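Local coordinates for protein lactaldehyde dehydrogenase (PDB 2IMP) that catalyses the irreversible NAD(+)-dependent oxidation of L-lactaldehyde to L-lactate and also oxidises glycolaldehyde, working as a homotetramer of the aldehyde dehydrogenase family, at residues A[69-74]-A[193-198]; A[345-350]-A[375-380]. All coordinates share one frame; numbering follows the deposited sequence.

Contact 1 (A[69-74]-A[193-198]). With SO4 (sulfate ion), chain C.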
ATOM      1  N   ALA A  69     -11.464  17.315  -8.737  1.00 10.24           N
ATOM      2  CA  ALA A  69     -11.566  16.363  -9.828  1.00 10.96           C
ATOM      3  C   ALA A  69     -12.639  16.822 -10.841  1.00 12.00           C
ATOM      4  O   ALA A  69     -12.455  16.735 -12.058  1.00 11.74           O
ATOM      5  CB  ALA A  69     -11.922  14.986  -9.286  1.00 10.25           C
ATOM      6  N   SER A  70     -13.757  17.305 -10.308  1.00 13.73           N
ATOM      7  CA  SER A  70     -14.833  17.803 -11.148  1.00 16.30           C
ATOM      8  C   SER A  70     -14.323  18.931 -12.078  1.00 14.68           C
ATOM      9  O   SER A  70     -14.648  18.974 -13.262  1.00 15.38           O
ATOM     10  CB  SER A  70     -15.982  18.312 -10.274  1.00 17.83           C
ATOM     11  OG  SER A  70     -17.088  18.694 -11.068  1.00 22.95           O
ATOM     12  N   TRP A  71     -13.513  19.826 -11.518  1.00 14.92           N
ATOM     13  CA  TRP A  71     -12.927  20.899 -12.307  1.00 13.99           C
ATOM     14  C   TRP A  71     -12.017  20.351 -13.424  1.00 14.53           C
ATOM     15  O   TRP A  71     -12.053  20.829 -14.563  1.00 12.53           O
ATOM     16  CB  TRP A  71     -12.124  21.854 -11.411  1.00 14.62           C
ATOM     17  CG  TRP A  71     -12.985  22.848 -10.689  1.00 15.35           C
ATOM     18  CD1 TRP A  71     -13.168  22.960  -9.339  1.00 14.99           C
ATOM     19  CD2 TRP A  71     -13.799  23.862 -11.288  1.00 14.95           C
ATOM     20  NE1 TRP A  71     -14.046  23.982  -9.062  1.00 13.93           N
ATOM     21  CE2 TRP A  71     -14.448  24.550 -10.239  1.00 15.73           C
ATOM     22  CE3 TRP A  71     -14.042  24.251 -12.612  1.00 15.98           C
ATOM     23  CZ2 TRP A  71     -15.328  25.611 -10.477  1.00 16.78           C
ATOM     24  CZ3 TRP A  71     -14.917  25.306 -12.847  1.00 15.81           C
ATOM     25  CH2 TRP A  71     -15.549  25.973 -11.783  1.00 16.30           C
ATOM     26  N   LEU A  72     -11.215  19.344 -13.077  1.00 11.58           N
ATOM     27  CA  LEU A  72     -10.334  18.715 -14.052  1.00 11.57           C
ATOM     28  C   LEU A  72     -11.124  18.055 -15.195  1.00 10.86           C
ATOM     29  O   LEU A  72     -10.746  18.152 -16.356  1.00 12.14           O
ATOM     30  CB  LEU A  72      -9.437  17.672 -13.374  1.00  9.19           C
ATOM     31  CG  LEU A  72      -8.314  18.181 -12.465  1.00  9.10           C
ATOM     32  CD1 LEU A  72      -7.605  16.989 -11.824  1.00  9.31           C
ATOM     33  CD2 LEU A  72      -7.324  19.011 -13.280  1.00  7.47           C
ATOM     34  N   ARG A  73     -12.224  17.394 -14.852  1.00 11.29           N
ATOM     35  CA  ARG A  73     -13.064  16.765 -15.870  1.00 11.70           C
ATOM     36  C   ARG A  73     -13.677  17.782 -16.850  1.00 11.77           C
ATOM     37  O   ARG A  73     -13.879  17.481 -18.024  1.00 12.60           O
ATOM     38  CB  ARG A  73     -14.171  15.939 -15.212  1.00 13.32           C
ATOM     39  CG  ARG A  73     -13.686  14.575 -14.772  1.00 19.06           C
ATOM     40  CD  ARG A  73     -14.602  13.918 -13.763  1.00 23.39           C
ATOM     41  NE  ARG A  73     -14.017  12.651 -13.331  1.00 29.59           N
ATOM     42  CZ  ARG A  73     -14.244  12.073 -12.155  1.00 31.53           C
ATOM     43  NH1 ARG A  73     -15.054  12.644 -11.269  1.00 30.47           N
ATOM     44  NH2 ARG A  73     -13.645  10.921 -11.864  1.00 29.34           N
ATOM     45  N   LYS A  74     -13.977  18.976 -16.350  1.00 11.76           N
ATOM     46  CA  LYS A  74     -14.505  20.021 -17.209  1.00 12.83           C
ATOM     47  C   LYS A  74     -13.451  20.454 -18.227  1.00 13.75           C
ATOM     48  O   LYS A  74     -13.768  20.757 -19.377  1.00 14.23           O
ATOM     49  CB  LYS A  74     -14.944  21.230 -16.381  1.00 13.19           C
ATOM     50  CG  LYS A  74     -16.173  20.959 -15.537  1.00 17.24           C
ATOM     51  CD  LYS A  74     -16.545  22.150 -14.686  1.00 20.62           C
ATOM     52  CE  LYS A  74     -17.775  21.841 -13.849  1.00 23.67           C
ATOM     53  NZ  LYS A  74     -18.096  22.976 -12.932  1.00 31.00           N
ATOM     54  N   ASP A 193     -10.086  29.144 -18.816  1.00 15.84           N
ATOM     55  CA  ASP A 193     -10.813  30.387 -18.618  1.00 17.46           C
ATOM     56  C   ASP A 193     -12.322  30.234 -18.901  1.00 17.02           C
ATOM     57  O   ASP A 193     -13.160  30.699 -18.135  1.00 18.76           O
ATOM     58  CB  ASP A 193     -10.242  31.474 -19.520  1.00 17.22           C
ATOM     59  CG  ASP A 193     -10.773  32.845 -19.177  1.00 19.60           C
ATOM     60  OD1 ASP A 193     -11.163  33.571 -20.109  1.00 22.08           O
ATOM     61  OD2 ASP A 193     -10.794  33.197 -17.978  1.00 18.13           O
ATOM     62  N   GLU A 194     -12.641  29.561 -20.000  1.00 17.87           N
ATOM     63  CA  GLU A 194     -14.028  29.339 -20.383  1.00 20.64           C
ATOM     64  C   GLU A 194     -14.862  28.521 -19.384  1.00 19.57           C
ATOM     65  O   GLU A 194     -16.027  28.835 -19.158  1.00 18.69           O
ATOM     66  CB  GLU A 194     -14.096  28.671 -21.751  1.00 22.93           C
ATOM     67  CG  GLU A 194     -14.085  29.648 -22.896  1.00 32.12           C
ATOM     68  CD  GLU A 194     -13.829  28.973 -24.227  1.00 37.02           C
ATOM     69  OE1 GLU A 194     -14.390  27.874 -24.455  1.00 38.11           O
ATOM     70  OE2 GLU A 194     -13.072  29.548 -25.043  1.00 38.84           O
ATOM     71  N   ILE A 195     -14.271  27.480 -18.802  1.00 18.29           N
ATOM     72  CA  ILE A 195     -15.009  26.665 -17.843  1.00 18.71           C
ATOM     73  C   ILE A 195     -15.081  27.286 -16.445  1.00 17.98           C
ATOM     74  O   ILE A 195     -15.760  26.774 -15.566  1.00 20.20           O
ATOM     75  CB  ILE A 195     -14.420  25.248 -17.710  1.00 20.85           C
ATOM     76  CG1 ILE A 195     -13.007  25.321 -17.120  1.00 19.96           C
ATOM     77  CG2 ILE A 195     -14.413  24.568 -19.073  1.00 20.50           C
ATOM     78  CD1 ILE A 195     -12.565  24.042 -16.480  1.00 21.51           C
ATOM     79  N   GLY A 196     -14.354  28.382 -16.258  1.00 16.83           N
ATOM     80  CA  GLY A 196     -14.380  29.082 -14.988  1.00 16.63           C
ATOM     81  C   GLY A 196     -13.551  28.581 -13.822  1.00 16.95           C
ATOM     82  O   GLY A 196     -13.899  28.866 -12.671  1.00 16.14           O
ATOM     83  N   LEU A 197     -12.476  27.839 -14.080  1.00 15.13           N
ATOM     84  CA  LEU A 197     -11.636  27.369 -12.981  1.00 12.98           C
ATOM     85  C   LEU A 197     -11.300  28.521 -11.998  1.00 13.34           C
ATOM     86  O   LEU A 197     -10.928  29.613 -12.428  1.00 12.66           O
ATOM     87  CB  LEU A 197     -10.325  26.787 -13.522  1.00 12.52           C
ATOM     88  CG  LEU A 197      -9.430  26.068 -12.501  1.00 13.00           C
ATOM     89  CD1 LEU A 197     -10.091  24.750 -12.102  1.00  9.17           C
ATOM     90  CD2 LEU A 197      -8.043  25.800 -13.097  1.00 11.78           C
ATOM     91  N   PRO A 198     -11.441  28.287 -10.683  1.00 13.41           N
ATOM     92  CA  PRO A 198     -11.136  29.351  -9.719  1.00 14.17           C
ATOM     93  C   PRO A 198      -9.818  30.084 -10.066  1.00 14.68           C
ATOM     94  O   PRO A 198      -8.793  29.453 -10.340  1.00 12.92           O
ATOM     95  CB  PRO A 198     -11.051  28.603  -8.392  1.00 13.69           C
ATOM     96  CG  PRO A 198     -12.068  27.512  -8.574  1.00 14.89           C
ATOM     97  CD  PRO A 198     -11.789  27.033  -9.993  1.00 12.42           C
TER
HETATM   98  S   SO4 C 510     -18.211  15.405 -12.123  1.00 71.46           S
HETATM   99  O1  SO4 C 510     -17.422  15.362 -13.370  1.00 71.34           O
HETATM  100  O2  SO4 C 510     -17.318  15.194 -10.967  1.00 72.01           O
HETATM  101  O3  SO4 C 510     -18.871  16.718 -12.000  1.00 72.18           O
HETATM  102  O4  SO4 C 510     -19.233  14.341 -12.156  1.00 72.08           O

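Contact 2 (A[345-350]-A[375-380])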
ATOM      1  N   VAL A 345      30.646   9.605 -39.045  1.00 46.07           N
ATOM      2  CA  VAL A 345      31.266   9.110 -40.264  1.00 46.94           C
ATOM      3  C   VAL A 345      32.804   9.200 -40.207  1.00 47.02           C
ATOM      4  O   VAL A 345      33.504   8.221 -40.465  1.00 46.94           O
ATOM      5  CB  VAL A 345      30.763   9.892 -41.501  1.00 47.28           C
ATOM      6  CG1 VAL A 345      31.408   9.342 -42.766  1.00 47.55           C
ATOM      7  CG2 VAL A 345      29.250   9.791 -41.598  1.00 46.75           C
ATOM      8  N   GLU A 346      33.306  10.380 -39.852  1.00 47.10           N
ATOM      9  CA  GLU A 346      34.742  10.589 -39.734  1.00 48.31           C
ATOM     10  C   GLU A 346      35.396   9.585 -38.768  1.00 47.59           C
ATOM     11  O   GLU A 346      36.538   9.170 -38.958  1.00 48.08           O
ATOM     12  CB  GLU A 346      35.031  12.013 -39.253  1.00 50.19           C
ATOM     13  CG  GLU A 346      34.379  13.097 -40.098  1.00 54.99           C
ATOM     14  CD  GLU A 346      34.697  14.497 -39.598  1.00 57.15           C
ATOM     15  OE1 GLU A 346      34.545  14.743 -38.382  1.00 58.95           O
ATOM     16  OE2 GLU A 346      35.091  15.352 -40.422  1.00 57.32           O
ATOM     17  N   GLU A 347      34.648   9.210 -37.739  1.00 46.99           N
ATOM     18  CA  GLU A 347      35.130   8.259 -36.753  1.00 46.63           C
ATOM     19  C   GLU A 347      35.098   6.794 -37.237  1.00 46.05           C
ATOM     20  O   GLU A 347      35.617   5.898 -36.568  1.00 46.27           O
ATOM     21  CB  GLU A 347      34.324   8.401 -35.458  1.00 47.82           C
ATOM     22  CG  GLU A 347      34.611   9.690 -34.694  1.00 49.15           C
ATOM     23  CD  GLU A 347      33.735   9.862 -33.464  1.00 50.49           C
ATOM     24  OE1 GLU A 347      33.649   8.917 -32.648  1.00 50.40           O
ATOM     25  OE2 GLU A 347      33.139  10.950 -33.308  1.00 50.82           O
ATOM     26  N   GLY A 348      34.488   6.569 -38.398  1.00 45.00           N
ATOM     27  CA  GLY A 348      34.426   5.223 -38.941  1.00 45.36           C
ATOM     28  C   GLY A 348      33.035   4.674 -39.196  1.00 45.47           C
ATOM     29  O   GLY A 348      32.892   3.554 -39.690  1.00 45.28           O
ATOM     30  N   ALA A 349      32.010   5.449 -38.863  1.00 45.36           N
ATOM     31  CA  ALA A 349      30.634   5.011 -39.069  1.00 45.30           C
ATOM     32  C   ALA A 349      30.260   4.812 -40.553  1.00 45.21           C
ATOM     33  O   ALA A 349      30.551   5.657 -41.399  1.00 45.02           O
ATOM     34  CB  ALA A 349      29.672   6.003 -38.421  1.00 45.07           C
ATOM     35  N   ARG A 350      29.613   3.692 -40.847  1.00 44.83           N
ATOM     36  CA  ARG A 350      29.214   3.378 -42.211  1.00 45.14           C
ATOM     37  C   ARG A 350      27.758   3.794 -42.550  1.00 45.07           C
ATOM     38  O   ARG A 350      26.802   3.228 -42.016  1.00 44.93           O
ATOM     39  CB  ARG A 350      29.394   1.874 -42.451  1.00 45.17           C
ATOM     40  CG  ARG A 350      29.548   1.474 -43.912  1.00 47.33           C
ATOM     41  CD  ARG A 350      29.752  -0.029 -44.047  1.00 47.27           C
ATOM     42  NE  ARG A 350      28.515  -0.777 -43.836  1.00 49.01           N
ATOM     43  CZ  ARG A 350      28.465  -2.070 -43.531  1.00 49.59           C
ATOM     44  NH1 ARG A 350      29.586  -2.765 -43.393  1.00 51.87           N
ATOM     45  NH2 ARG A 350      27.295  -2.674 -43.373  1.00 49.96           N
ATOM     46  N   GLN A 375      30.682   1.432 -29.684  1.00 45.15           N
ATOM     47  CA  GLN A 375      30.223   1.941 -28.399  1.00 45.51           C
ATOM     48  C   GLN A 375      30.990   3.207 -27.972  1.00 46.30           C
ATOM     49  O   GLN A 375      30.453   4.078 -27.289  1.00 47.24           O
ATOM     50  CB  GLN A 375      30.390   0.855 -27.331  1.00 44.19           C
ATOM     51  CG  GLN A 375      29.910   1.238 -25.937  1.00 42.05           C
ATOM     52  CD  GLN A 375      28.452   1.646 -25.910  1.00 40.51           C
ATOM     53  OE1 GLN A 375      27.604   1.004 -26.528  1.00 36.92           O
ATOM     54  NE2 GLN A 375      28.150   2.714 -25.180  1.00 40.85           N
ATOM     55  N   GLU A 376      32.243   3.278 -28.412  1.00 47.21           N
ATOM     56  CA  GLU A 376      33.133   4.394 -28.118  1.00 48.14           C
ATOM     57  C   GLU A 376      32.698   5.731 -28.760  1.00 47.50           C
ATOM     58  O   GLU A 376      32.684   6.768 -28.100  1.00 47.59           O
ATOM     59  CB  GLU A 376      34.545   4.058 -28.602  1.00 49.81           C
ATOM     60  CG  GLU A 376      34.975   2.621 -28.355  1.00 53.78           C
ATOM     61  CD  GLU A 376      36.292   2.282 -29.040  1.00 56.99           C
ATOM     62  OE1 GLU A 376      37.322   2.909 -28.707  1.00 58.94           O
ATOM     63  OE2 GLU A 376      36.297   1.388 -29.914  1.00 58.49           O
ATOM     64  N   MET A 377      32.358   5.676 -30.046  1.00 47.43           N
ATOM     65  CA  MET A 377      31.938   6.852 -30.804  1.00 47.63           C
ATOM     66  C   MET A 377      31.011   7.830 -30.052  1.00 48.00           C
ATOM     67  O   MET A 377      30.090   7.413 -29.350  1.00 47.97           O
ATOM     68  CB  MET A 377      31.264   6.418 -32.112  1.00 47.87           C
ATOM     69  CG  MET A 377      32.241   5.963 -33.192  1.00 48.15           C
ATOM     70  SD  MET A 377      31.451   5.377 -34.713  1.00 47.13           S
ATOM     71  CE  MET A 377      32.422   3.899 -35.047  1.00 47.77           C
ATOM     72  N   SER A 378      31.272   9.123 -30.221  1.00 48.09           N
ATOM     73  CA  SER A 378      30.486  10.160 -29.567  1.00 48.58           C
ATOM     74  C   SER A 378      28.985  10.154 -29.924  1.00 48.07           C
ATOM     75  O   SER A 378      28.165  10.689 -29.180  1.00 47.42           O
ATOM     76  CB  SER A 378      31.075  11.540 -29.878  1.00 49.11           C
ATOM     77  OG  SER A 378      31.089  11.786 -31.272  1.00 51.36           O
ATOM     78  N   ILE A 379      28.638   9.552 -31.057  1.00 47.88           N
ATOM     79  CA  ILE A 379      27.240   9.490 -31.456  1.00 47.76           C
ATOM     80  C   ILE A 379      26.389   8.624 -30.498  1.00 48.37           C
ATOM     81  O   ILE A 379      25.163   8.725 -30.459  1.00 47.73           O
ATOM     82  CB  ILE A 379      27.090   8.947 -32.895  1.00 47.39           C
ATOM     83  CG1 ILE A 379      25.652   9.151 -33.373  1.00 46.54           C
ATOM     84  CG2 ILE A 379      27.461   7.472 -32.943  1.00 45.12           C
ATOM     85  CD1 ILE A 379      25.459   8.890 -34.840  1.00 48.62           C
ATOM     86  N   MET A 380      27.075   7.779 -29.735  1.00 48.84           N
ATOM     87  CA  MET A 380      26.431   6.911 -28.763  1.00 50.32           C
ATOM     88  C   MET A 380      26.243   7.592 -27.391  1.00 52.66           C
ATOM     89  O   MET A 380      25.594   7.050 -26.496  1.00 52.33           O
ATOM     90  CB  MET A 380      27.257   5.637 -28.578  1.00 48.01           C
ATOM     91  CG  MET A 380      27.428   4.819 -29.840  1.00 45.87           C
ATOM     92  SD  MET A 380      25.868   4.187 -30.462  1.00 41.66           S
ATOM     93  CE  MET A 380      25.775   2.636 -29.594  1.00 41.91           C
TER

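Contact 1 (A[69-74]-A[193-198])
The indole of Trp71, on helix 65-81, packs on the turn Ile195-Pro198 in a surface contact at the edge of the NAD-binding domain. This turn ends helix 183-195, the helix of the beta-alpha-beta crossover from strand 172-176 to strand 202-204, and Gly196 closes it as a Schellman motif with positive phi (80°). One ring face takes two CH-pi contacts: Pro198 CD lies 3.9 Å from the centroid of the Trp71 five-membered ring, and Leu197 CA 4.2 Å from that of the six-membered ring. On the same side Leu197 CD1 lies 3.6 Å from Trp71 CB. At the ring edge Ile195 O sits in plane, 3.2 Å from Trp71 CZ3. Ile195 CD1 packs against Lys74 CB at 3.7 Å. The Lys74 chain then runs out extended, leaving NZ above the rim of the opposite Trp71 face. Elsewhere on the helix, Ser70 OG holds a sulfate, probably from the crystallisation liquor, through its O3 at 2.8 Å, and Arg73 forms a salt bridge with Glu117 of a second subunit. With no hydrogen bond joining the segments, cohesion comes from apolar and CH-pi packing, and the partial charge of Ile195 O is probably welcome at the C-H rim of the indole.

Contact 2 (A[345-350]-A[375-380])
Glu347, near the C-terminus of helix 331-346, reaches to Met377 and Ser378, in the loop between strands 368-371 and 388-394 of the catalytic domain. A Schellman motif closes the helix: Gly348 takes positive phi (122°), and Gly348 N bonds back to Val345 O. Beyond it the chain enters strand 350-353, which pairs antiparallel with 368-371. The Glu347 side chain starts with CB 3.9 Å from Met377 CG, and the two side chains slide past each other in opposite directions. With chi2 at 176° the chain is extended, carrying the carboxylate to the start of the 3-10 segment 378-380. There CD comes to 3.9 Å from Ser378 OG, and the two oxygens divide the work. OE1 rests 3.3 Å from both Met377 CA and Met377 CG and accepts a weak hydrogen bond from Ser378 N at 3.4 Å. OE2 lies 3.0 Å from Ser378 OG, a possible hydrogen bond, although the hydroxyl proton has another acceptor within reach. The negative charge beside this first 3-10 N-H is probably favourable electrostatically. Ile379 continues the turn inward, packing on Ala344 of helix 331-346 and on strands 368-371 and 388-394. The buried Met377 runs on from Glu347 to Ala349. Its SD lies 4.2 Å from Ala349 CB, and the bend at chi3 (-136°) sets CE 4.1 Å from Ala349 N.

Overall arrangement
Contacts 1 and 2 lie on opposite sides of the chain's centre, their own centres 51 Å apart and their nearest atoms about 37 Å apart. Along the chain they follow in series, 69-74 with 193-198 closing before 345-350 with 375-380 opens. Each involves a helix finishing in a glycine Schellman motif: in contact 1 (NAD-binding domain) a ring from another helix packs on the turn, in contact 2 (catalytic domain) the residue before the glycine sends its carboxylate out to a loop. Contact 1 is remote from the lactate and NADH sites. Contact 2 is nearer: the side chain of Ser378 is about 12 Å from that of Arg336, an NAD(+)-binding residue on helix 331-346.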